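Local structure of N-acetylneuraminic acid outer membrane channel protein NanC (Escherichia coli, 2WJQ) at residues Tyr89-Trp94 with Gly103-Tyr108; Tyr108-Tyr113 with Met122-Val127; Pro183-Asp188 with Tyr207-Ser212. The protein forms a monomeric, weakly anion-selective, high-conductance channel that lets N-acetylneuraminic acid, a sialic acid, cross the outer membrane into the bacterium. All blocks are in the same frame, centred on the assembly; numbering follows the deposited sequence.

Contact 1: Tyr89-Trp94 with Gly103-Tyr108; sequences YVKLSW and GIRYRY. With LDA (lauryl dimethylamine-N-oxide), chain O.
Torsions on both strands bring Tyr89 and Arg105 together: chi1 of 67° puts Tyr89 CG between its own backbone N and carbonyl carbon, while the extended chi1 (-171°) and chi2 (-179°) of Arg105 carry its CD over one ring face, and a bend at chi3 then turns the guanidinium. They meet in a transmembrane beta hairpin of the NanC barrel, where strands 83-95 and 100-111 run antiparallel. Arg105 CD sits 4.0 Å from the centroid of the Tyr89 ring, a CH-pi contact displaced toward the rim. The guanidinium lies farther out, so any cation-pi attraction is weak; its NH2 forms a salt bridge with Asp131, and Tyr89 OH bonds to Asn60. At the base of the tyrosine side chain, Arg107 CB approaches Tyr89 CB to 3.7 Å, and the Arg107 guanidinium turns to Asp109. Lys91 lies on this same polar face, fully extended; its CB touches Arg105 CG at 3.8 Å, and its amine makes a cation-pi contact with Tyr133. The face is probably turned to the barrel interior, consistent with lining the channel.

Val90, Leu92, Ile104 and Tyr106 occupy the opposite face, the membrane side. Val90 and Tyr106 exchange a pair of backbone hydrogen bonds, and Leu92 and Ile104 form the second such pair, in which Leu92 N reaches Ile104 O at 2.7 Å. Between these pairs, Arg105 CA-H points at Val90 O. The side chains of Leu92 and Ile104 also touch, CB to CG2, and a lauryl dimethylamine-N-oxide tail ends here, its terminal C12 lying 3.7 Å from Ile104 CG2.

Contact 2: Tyr108-Tyr113 with Met122-Val127; sequences YDWKAY and MSRDNV
Asn126 OD1 accepts the backbone N-H of Lys111 at 3.0 Å, a nearly straight bond (164° at the hydrogen) in which the side-chain oxygen probably stands in for the backbone carbonyl that a continued antiparallel ladder would offer. Its ND2 is taken by Gln154, which also bonds Tyr108 OH. Two residues back along the strand the pairing is regular: Asp109 N donates to Val127 O, and Val127 N to Asp109 O. The latter oxygen also accepts from a water that bridges it to Asp125 O.

Lys111 O receives Arg124 NH1 at 3.0 Å, in the carbonyl plane and on a lone pair. One face of that guanidinium rests on Trp110 CZ2, the two planes 27° apart, and its NH2 donates to a second water. A third water links Asp125 N to Tyr113 O. The Lys111 chain, extended beyond CG, runs alongside Asp125 to a weakly bonded salt bridge, NZ to OD2 at 3.3 Å; Gln115 also binds this amine, and Lys153 shares the carboxylate.

The backbone makes an inverse gamma turn about Asp125, and the arrangement is typical of the extracellular rim of a beta barrel, where a membrane-spanning strand runs out into a loop tied by side chains and waters.

Contact 3: Pro183-Asp188 with Tyr207-Ser212; sequences PYIEYD and YRIGVS. With OCT (N-octane), chain G; LDA (lauryl dimethylamine-N-oxide), chain M; OCT (N-octane), chain H.
Arg208 NH1 meets Glu186 OE1 at 3.0 Å, a hydrogen-bonded salt bridge between neighbouring antiparallel strands of the transmembrane beta barrel. The nitrogen approaches OE1 from well off the carboxylate plane, by 45°. Asp188 OD2 lies 3.1 Å from the same Arg208 NH1, but over a face of the guanidinium, so this second bridge is one of charge alone. Glu186 and Arg208 run side by side, whereas Asp188 crosses the arginine at about a right angle. Farther out, Glu17 binds Arg208 NH2 and Ser206 OG holds Asp188 OD2; the nearby Arg6 brings a further positive charge that the acids probably help to offset.

On the same side of the sheet, Tyr184 folds over Gly210. Its chi1 of 63° places the ring across the neighbouring strand, with Gly210 CA 3.9 Å from the ring centroid in a CH-pi contact; Asp4 secures the hydroxyl. This polar side is probably turned to the barrel interior, consistent with lining the channel. Beneath the ring, the backbones of Tyr184 and Gly210 exchange hydrogen bonds, as do those of Glu186 and Arg208.

The membrane-facing side carries Ile185, Ile209, Tyr187 and Tyr207. Tyr187 CD1 approaches Tyr207 CE2 to 3.7 Å, the two ring planes 49° apart. An n-octane molecule covers one face of Tyr187, its C2 lying 3.9 Å above the centre of the ring, and passes on to Tyr207 OH. Separately, on the same face, a lauryl dimethylamine-N-oxide chain reaches the second strand, its C12 lying 3.8 Å from Ile209 CG1.

Overall arrangement
All three contacts belong to the wall and rim of one barrel. Contacts 1 and 2 follow each other along strand 100-111 and share Tyr108, their centres 20 Å apart: the first lies within the membrane span, the second at the extracellular end. Contact 3 is across the chain's centre from both, its centre about 23 Å from that of contact 1 and 30 Å from that of contact 2. Nearest atoms of contacts 1 and 3 are about 12 Å apart, with no touch. Each of these two pairs a charged or polar face with a largely apolar, membrane-facing one that includes tyrosines and meets detergent or n-octane; Ile209 and Val211 of contact 3 also help line an n-octane pocket.

Contact 1: Tyr89-Trp94 with Gly103-Tyr108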
# COMPACT_ATOMS: atom_id res chain seq x y z
N TYR A 89 5.39 -3.89 -11.43
CA TYR A 89 5.31 -5.01 -10.54
C TYR A 89 4.69 -6.24 -11.17
O TYR A 89 4.06 -6.18 -12.24
CB TYR A 89 4.52 -4.62 -9.28
CG TYR A 89 3.05 -4.31 -9.45
CD1 TYR A 89 2.57 -3.01 -9.36
CD2 TYR A 89 2.10 -5.34 -9.67
CE1 TYR A 89 1.21 -2.73 -9.46
CE2 TYR A 89 0.73 -5.07 -9.75
CZ TYR A 89 0.29 -3.77 -9.66
OH TYR A 89 -1.05 -3.48 -9.73
N VAL A 90 4.86 -7.36 -10.48
CA VAL A 90 4.15 -8.58 -10.81
C VAL A 90 3.59 -9.10 -9.50
O VAL A 90 4.34 -9.24 -8.52
CB VAL A 90 5.06 -9.65 -11.45
CG1 VAL A 90 4.22 -10.90 -11.85
CG2 VAL A 90 5.79 -9.11 -12.66
N LYS A 91 2.28 -9.36 -9.48
CA LYS A 91 1.62 -9.95 -8.34
C LYS A 91 1.14 -11.34 -8.73
O LYS A 91 0.57 -11.53 -9.80
CB LYS A 91 0.46 -9.09 -7.86
CG LYS A 91 -0.22 -9.62 -6.61
CD LYS A 91 -1.33 -8.73 -6.11
CE LYS A 91 -1.97 -9.35 -4.87
NZ LYS A 91 -3.06 -8.52 -4.34
N LEU A 92 1.39 -12.31 -7.85
CA LEU A 92 0.83 -13.66 -7.98
C LEU A 92 -0.23 -13.87 -6.91
O LEU A 92 0.01 -13.62 -5.71
CB LEU A 92 1.95 -14.70 -7.81
CG LEU A 92 1.54 -16.17 -7.90
CD1 LEU A 92 1.00 -16.50 -9.29
CD2 LEU A 92 2.73 -17.07 -7.55
N SER A 93 -1.40 -14.33 -7.32
CA SER A 93 -2.51 -14.54 -6.40
C SER A 93 -3.03 -15.97 -6.48
O SER A 93 -3.12 -16.55 -7.58
CB SER A 93 -3.65 -13.57 -6.69
OG SER A 93 -3.20 -12.24 -6.46
N TRP A 94 -3.39 -16.50 -5.31
CA TRP A 94 -3.93 -17.85 -5.20
C TRP A 94 -5.24 -17.82 -4.42
O TRP A 94 -5.26 -17.50 -3.24
CB TRP A 94 -2.88 -18.77 -4.56
CG TRP A 94 -3.32 -20.18 -4.36
CD1 TRP A 94 -4.07 -20.94 -5.21
CD2 TRP A 94 -2.98 -21.02 -3.26
NE1 TRP A 94 -4.24 -22.20 -4.69
CE2 TRP A 94 -3.58 -22.28 -3.50
CE3 TRP A 94 -2.23 -20.84 -2.10
CZ2 TRP A 94 -3.46 -23.35 -2.60
CZ3 TRP A 94 -2.12 -21.90 -1.21
CH2 TRP A 94 -2.72 -23.13 -1.47
N GLY A 103 -1.60 -13.78 -1.68
CA GLY A 103 -0.93 -12.97 -2.69
C GLY A 103 0.52 -12.70 -2.35
O GLY A 103 0.88 -12.58 -1.18
N ILE A 104 1.35 -12.57 -3.39
CA ILE A 104 2.72 -12.13 -3.25
C ILE A 104 3.02 -11.22 -4.43
O ILE A 104 2.68 -11.54 -5.59
CB ILE A 104 3.73 -13.30 -3.16
CG1 ILE A 104 5.17 -12.77 -3.07
CG2 ILE A 104 3.62 -14.25 -4.34
CD1 ILE A 104 5.49 -12.24 -1.70
N ARG A 105 3.63 -10.09 -4.14
CA ARG A 105 3.97 -9.10 -5.15
C ARG A 105 5.41 -8.64 -4.99
O ARG A 105 5.87 -8.40 -3.86
CB ARG A 105 3.02 -7.91 -5.05
CG ARG A 105 3.14 -6.90 -6.20
CD ARG A 105 2.19 -5.77 -6.00
NE ARG A 105 2.57 -4.94 -4.88
CZ ARG A 105 1.88 -3.91 -4.41
NH1 ARG A 105 0.72 -3.55 -4.95
NH2 ARG A 105 2.35 -3.25 -3.36
N TYR A 106 6.11 -8.53 -6.11
CA TYR A 106 7.38 -7.80 -6.17
C TYR A 106 7.16 -6.51 -6.97
O TYR A 106 6.67 -6.57 -8.10
CB TYR A 106 8.49 -8.61 -6.82
CG TYR A 106 9.70 -7.74 -7.10
CD1 TYR A 106 10.53 -7.33 -6.07
CD2 TYR A 106 9.96 -7.27 -8.38
CE1 TYR A 106 11.62 -6.48 -6.30
CE2 TYR A 106 11.05 -6.43 -8.62
CZ TYR A 106 11.88 -6.04 -7.59
OH TYR A 106 12.95 -5.21 -7.86
N ARG A 107 7.53 -5.38 -6.39
CA ARG A 107 7.46 -4.10 -7.07
C ARG A 107 8.83 -3.41 -6.99
O ARG A 107 9.48 -3.44 -5.93
CB ARG A 107 6.38 -3.21 -6.45
CG ARG A 107 6.06 -1.92 -7.23
CD ARG A 107 4.86 -1.16 -6.58
NE ARG A 107 5.27 -0.25 -5.51
CZ ARG A 107 4.49 0.14 -4.50
NH1 ARG A 107 3.26 -0.32 -4.36
NH2 ARG A 107 4.96 0.99 -3.61
N TYR A 108 9.24 -2.79 -8.10
CA TYR A 108 10.45 -2.01 -8.13
C TYR A 108 10.05 -0.53 -8.20
O TYR A 108 9.48 -0.09 -9.19
CB TYR A 108 11.28 -2.40 -9.35
CG TYR A 108 12.56 -1.63 -9.50
CD1 TYR A 108 13.53 -1.67 -8.51
CD2 TYR A 108 12.81 -0.87 -10.64
CE1 TYR A 108 14.73 -0.99 -8.65
CE2 TYR A 108 14.01 -0.19 -10.80
CZ TYR A 108 14.96 -0.24 -9.80
OH TYR A 108 16.13 0.45 -9.95
N1 LDA O . -2.96 -27.70 -4.97
O1 LDA O . -3.85 -26.83 -4.79
CM1 LDA O . -3.44 -28.97 -4.39
CM2 LDA O . -2.76 -27.91 -6.41
C1 LDA O . -1.70 -27.36 -4.30
C2 LDA O . -1.33 -25.90 -4.51
C3 LDA O . 0.13 -25.62 -4.15
C4 LDA O . 0.35 -24.84 -2.85
C5 LDA O . 1.39 -23.74 -3.06
C6 LDA O . 1.96 -23.18 -1.76
C7 LDA O . 3.04 -22.15 -2.05
C8 LDA O . 2.76 -20.79 -1.40
C9 LDA O . 1.60 -20.04 -2.04
C10 LDA O . 1.98 -18.66 -2.60
C11 LDA O . 0.78 -17.72 -2.61
C12 LDA O . 0.88 -16.63 -3.68

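Contact 2: Tyr108-Tyr113 with Met122-Val127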
# COMPACT_ATOMS: atom_id res chain seq x y z
N TYR A 108 9.24 -2.79 -8.10
CA TYR A 108 10.45 -2.01 -8.13
C TYR A 108 10.05 -0.53 -8.20
O TYR A 108 9.48 -0.09 -9.19
CB TYR A 108 11.28 -2.40 -9.35
CG TYR A 108 12.56 -1.63 -9.50
CD1 TYR A 108 13.53 -1.67 -8.51
CD2 TYR A 108 12.81 -0.87 -10.64
CE1 TYR A 108 14.73 -0.99 -8.65
CE2 TYR A 108 14.01 -0.19 -10.80
CZ TYR A 108 14.96 -0.24 -9.80
OH TYR A 108 16.13 0.45 -9.95
N ASP A 109 10.33 0.23 -7.14
CA ASP A 109 9.93 1.64 -7.07
C ASP A 109 11.12 2.47 -7.53
O ASP A 109 12.12 2.59 -6.80
CB ASP A 109 9.54 2.01 -5.65
CG ASP A 109 8.12 1.55 -5.28
OD1 ASP A 109 7.28 1.29 -6.19
OD2 ASP A 109 7.83 1.50 -4.07
N TRP A 110 11.01 3.00 -8.74
CA TRP A 110 12.09 3.70 -9.40
C TRP A 110 11.75 5.18 -9.43
O TRP A 110 10.68 5.56 -9.90
CB TRP A 110 12.25 3.16 -10.82
CG TRP A 110 13.32 3.83 -11.61
CD1 TRP A 110 14.66 3.53 -11.60
CD2 TRP A 110 13.15 4.89 -12.54
NE1 TRP A 110 15.34 4.36 -12.46
CE2 TRP A 110 14.43 5.21 -13.05
CE3 TRP A 110 12.04 5.63 -12.98
CZ2 TRP A 110 14.63 6.22 -13.99
CZ3 TRP A 110 12.24 6.63 -13.92
CH2 TRP A 110 13.52 6.91 -14.42
N LYS A 111 12.66 6.01 -8.93
CA LYS A 111 12.42 7.45 -8.86
C LYS A 111 12.96 8.17 -10.11
O LYS A 111 14.13 8.00 -10.48
CB LYS A 111 13.04 8.03 -7.59
CG LYS A 111 12.18 7.81 -6.35
CD LYS A 111 12.88 8.28 -5.12
CE LYS A 111 12.10 8.00 -3.84
NZ LYS A 111 12.61 8.90 -2.74
N ALA A 112 12.11 8.98 -10.74
CA ALA A 112 12.50 9.74 -11.93
C ALA A 112 13.22 11.02 -11.57
O ALA A 112 13.29 11.94 -12.39
CB ALA A 112 11.27 10.05 -12.79
N TYR A 113 13.74 11.13 -10.35
CA TYR A 113 14.46 12.32 -9.94
C TYR A 113 15.56 11.84 -9.00
O TYR A 113 15.45 10.78 -8.38
CB TYR A 113 13.54 13.31 -9.22
CG TYR A 113 12.84 12.71 -8.03
CD1 TYR A 113 11.65 12.00 -8.19
CD2 TYR A 113 13.37 12.85 -6.75
CE1 TYR A 113 11.01 11.44 -7.10
CE2 TYR A 113 12.74 12.29 -5.67
CZ TYR A 113 11.58 11.59 -5.84
OH TYR A 113 10.96 11.04 -4.77
N MET A 122 24.41 12.82 -5.94
CA MET A 122 23.03 12.78 -6.36
C MET A 122 22.79 11.45 -7.07
O MET A 122 23.35 11.19 -8.13
CB MET A 122 22.68 13.96 -7.25
CG MET A 122 22.93 15.34 -6.62
SD MET A 122 21.95 15.63 -5.14
CE MET A 122 20.33 15.74 -5.89
N SER A 123 21.96 10.60 -6.47
CA SER A 123 21.70 9.29 -7.00
C SER A 123 20.19 9.14 -7.07
O SER A 123 19.47 10.11 -6.89
CB SER A 123 22.38 8.25 -6.11
OG SER A 123 22.23 6.92 -6.58
N ARG A 124 19.71 7.92 -7.30
CA ARG A 124 18.30 7.63 -7.29
C ARG A 124 17.96 6.73 -6.10
O ARG A 124 18.54 5.65 -5.95
CB ARG A 124 17.90 6.89 -8.57
CG ARG A 124 17.79 7.75 -9.79
CD ARG A 124 17.32 6.96 -11.03
NE ARG A 124 17.81 7.64 -12.21
CZ ARG A 124 17.29 8.75 -12.72
NH1 ARG A 124 16.20 9.29 -12.18
NH2 ARG A 124 17.84 9.31 -13.77
N ASP A 125 17.01 7.15 -5.29
CA ASP A 125 16.61 6.36 -4.12
C ASP A 125 15.55 5.32 -4.55
O ASP A 125 14.37 5.40 -4.19
CB ASP A 125 16.09 7.26 -3.02
CG ASP A 125 15.68 6.49 -1.76
OD1 ASP A 125 16.26 5.42 -1.46
OD2 ASP A 125 14.76 6.97 -1.10
N ASN A 126 16.01 4.36 -5.34
CA ASN A 126 15.18 3.27 -5.83
C ASN A 126 15.03 2.18 -4.76
O ASN A 126 15.93 1.97 -3.92
CB ASN A 126 15.80 2.65 -7.07
CG ASN A 126 16.02 3.63 -8.19
OD1 ASN A 126 15.24 4.57 -8.38
ND2 ASN A 126 17.09 3.42 -8.95
N VAL A 127 13.91 1.48 -4.81
CA VAL A 127 13.54 0.55 -3.75
C VAL A 127 13.00 -0.77 -4.32
O VAL A 127 12.21 -0.77 -5.28
CB VAL A 127 12.48 1.22 -2.82
CG1 VAL A 127 11.83 0.21 -1.92
CG2 VAL A 127 13.10 2.35 -2.01
O HOH W 1 11.78 4.51 -4.63
O HOH W 2 16.00 11.49 -14.44
O HOH W 3 15.94 9.74 -5.77

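Contact 3: Pro183-Asp188 with Tyr207-Ser212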
# COMPACT_ATOMS: atom_id res chain seq x y z
N PRO A 183 -17.78 -0.76 5.74
CA PRO A 183 -16.94 -0.04 6.69
C PRO A 183 -15.79 -0.93 7.12
O PRO A 183 -15.93 -2.14 7.10
CB PRO A 183 -17.86 0.21 7.89
CG PRO A 183 -19.22 -0.05 7.40
CD PRO A 183 -19.12 -1.03 6.31
N TYR A 184 -14.67 -0.33 7.52
CA TYR A 184 -13.57 -1.10 8.02
C TYR A 184 -12.73 -0.33 9.02
O TYR A 184 -12.71 0.91 9.01
CB TYR A 184 -12.70 -1.60 6.88
CG TYR A 184 -12.03 -0.53 6.05
CD1 TYR A 184 -12.64 -0.01 4.90
CD2 TYR A 184 -10.76 -0.06 6.39
CE1 TYR A 184 -12.04 0.95 4.14
CE2 TYR A 184 -10.13 0.89 5.62
CZ TYR A 184 -10.78 1.39 4.50
OH TYR A 184 -10.15 2.34 3.73
N ILE A 185 -12.03 -1.09 9.86
CA ILE A 185 -11.04 -0.54 10.77
C ILE A 185 -9.71 -1.22 10.49
O ILE A 185 -9.65 -2.35 9.98
CB ILE A 185 -11.46 -0.68 12.25
CG1 ILE A 185 -11.41 -2.14 12.70
CG2 ILE A 185 -12.86 -0.06 12.45
CD1 ILE A 185 -11.98 -2.39 14.09
N GLU A 186 -8.63 -0.53 10.83
CA GLU A 186 -7.32 -0.98 10.44
C GLU A 186 -6.26 -0.54 11.44
O GLU A 186 -6.32 0.58 11.97
CB GLU A 186 -7.02 -0.47 9.02
CG GLU A 186 -5.58 -0.59 8.58
CD GLU A 186 -5.36 -0.08 7.15
OE1 GLU A 186 -4.18 -0.01 6.73
OE2 GLU A 186 -6.35 0.25 6.45
N TYR A 187 -5.33 -1.44 11.73
CA TYR A 187 -4.14 -1.12 12.50
C TYR A 187 -2.94 -1.46 11.63
O TYR A 187 -2.90 -2.56 11.05
CB TYR A 187 -4.08 -1.92 13.81
CG TYR A 187 -2.72 -1.83 14.44
CD1 TYR A 187 -2.34 -0.66 15.10
CD2 TYR A 187 -1.80 -2.86 14.33
CE1 TYR A 187 -1.08 -0.53 15.64
CE2 TYR A 187 -0.53 -2.73 14.85
CZ TYR A 187 -0.18 -1.57 15.51
OH TYR A 187 1.08 -1.43 16.03
N ASP A 188 -1.98 -0.54 11.55
CA ASP A 188 -0.70 -0.82 10.90
C ASP A 188 0.48 -0.57 11.84
O ASP A 188 0.46 0.36 12.65
CB ASP A 188 -0.49 0.02 9.64
CG ASP A 188 -1.74 0.23 8.87
OD1 ASP A 188 -2.18 -0.74 8.22
OD2 ASP A 188 -2.29 1.36 8.94
N TYR A 207 -3.44 3.99 12.98
CA TYR A 207 -4.80 3.60 13.27
C TYR A 207 -5.68 4.24 12.22
O TYR A 207 -5.67 5.47 12.09
CB TYR A 207 -5.20 4.08 14.66
CG TYR A 207 -4.19 3.70 15.73
CD1 TYR A 207 -3.16 4.57 16.11
CD2 TYR A 207 -4.25 2.45 16.35
CE1 TYR A 207 -2.22 4.20 17.09
CE2 TYR A 207 -3.33 2.08 17.33
CZ TYR A 207 -2.32 2.95 17.70
OH TYR A 207 -1.42 2.56 18.67
N ARG A 208 -6.46 3.43 11.51
CA ARG A 208 -7.28 3.90 10.39
C ARG A 208 -8.73 3.42 10.45
O ARG A 208 -9.04 2.34 10.97
CB ARG A 208 -6.66 3.46 9.07
CG ARG A 208 -5.34 4.14 8.74
CD ARG A 208 -4.58 3.41 7.69
NE ARG A 208 -3.34 4.09 7.37
CZ ARG A 208 -2.39 3.58 6.59
NH1 ARG A 208 -2.54 2.39 6.02
NH2 ARG A 208 -1.30 4.28 6.36
N ILE A 209 -9.62 4.26 9.93
CA ILE A 209 -11.01 3.90 9.75
C ILE A 209 -11.42 4.34 8.37
O ILE A 209 -11.00 5.39 7.87
CB ILE A 209 -11.94 4.56 10.81
CG1 ILE A 209 -11.54 4.15 12.22
CG2 ILE A 209 -13.39 4.10 10.62
CD1 ILE A 209 -12.29 4.98 13.32
N GLY A 210 -12.27 3.54 7.74
CA GLY A 210 -12.73 3.89 6.43
C GLY A 210 -13.99 3.19 6.01
O GLY A 210 -14.58 2.40 6.75
N VAL A 211 -14.40 3.52 4.80
CA VAL A 211 -15.51 2.83 4.19
C VAL A 211 -15.29 2.71 2.67
O VAL A 211 -14.79 3.63 2.01
CB VAL A 211 -16.85 3.48 4.53
CG1 VAL A 211 -16.90 4.93 4.06
CG2 VAL A 211 -18.03 2.66 3.94
N SER A 212 -15.64 1.54 2.16
CA SER A 212 -15.58 1.25 0.76
C SER A 212 -17.02 1.09 0.29
O SER A 212 -17.80 0.39 0.93
CB SER A 212 -14.77 -0.03 0.58
OG SER A 212 -14.83 -0.49 -0.74
C1 OCT G . -3.38 -3.99 17.81
C2 OCT G . -3.04 -2.66 18.48
C3 OCT G . -1.59 -2.61 18.99
C4 OCT G . -1.35 -1.34 19.81
C5 OCT G . 0.13 -1.10 20.11
C6 OCT G . 0.35 0.31 20.70
C7 OCT G . 1.09 0.30 22.04
C8 OCT G . 0.53 1.36 22.99
N1 LDA M . -5.49 18.56 11.35
O1 LDA M . -6.08 19.65 11.23
CM1 LDA M . -4.04 18.79 11.22
CM2 LDA M . -5.71 18.03 12.71
C1 LDA M . -5.92 17.59 10.33
C2 LDA M . -7.42 17.30 10.43
C3 LDA M . -7.82 16.18 9.46
C4 LDA M . -8.32 14.93 10.18
C5 LDA M . -8.41 13.73 9.23
C6 LDA M . -9.29 12.60 9.75
C7 LDA M . -8.50 11.54 10.51
C8 LDA M . -9.37 10.42 11.06
C9 LDA M . -8.58 9.59 12.07
C10 LDA M . -9.23 8.25 12.40
C11 LDA M . -8.59 7.65 13.65
C12 LDA M . -8.59 6.13 13.63
C1 OCT H . -1.05 -8.28 15.90
C2 OCT H . -0.76 -6.77 15.88
C3 OCT H . 0.24 -6.34 16.97
C4 OCT H . 1.54 -5.76 16.37
C5 OCT H . 2.65 -5.59 17.42
C6 OCT H . 3.22 -4.16 17.48
C7 OCT H . 2.85 -3.45 18.80
C8 OCT H . 4.04 -2.70 19.41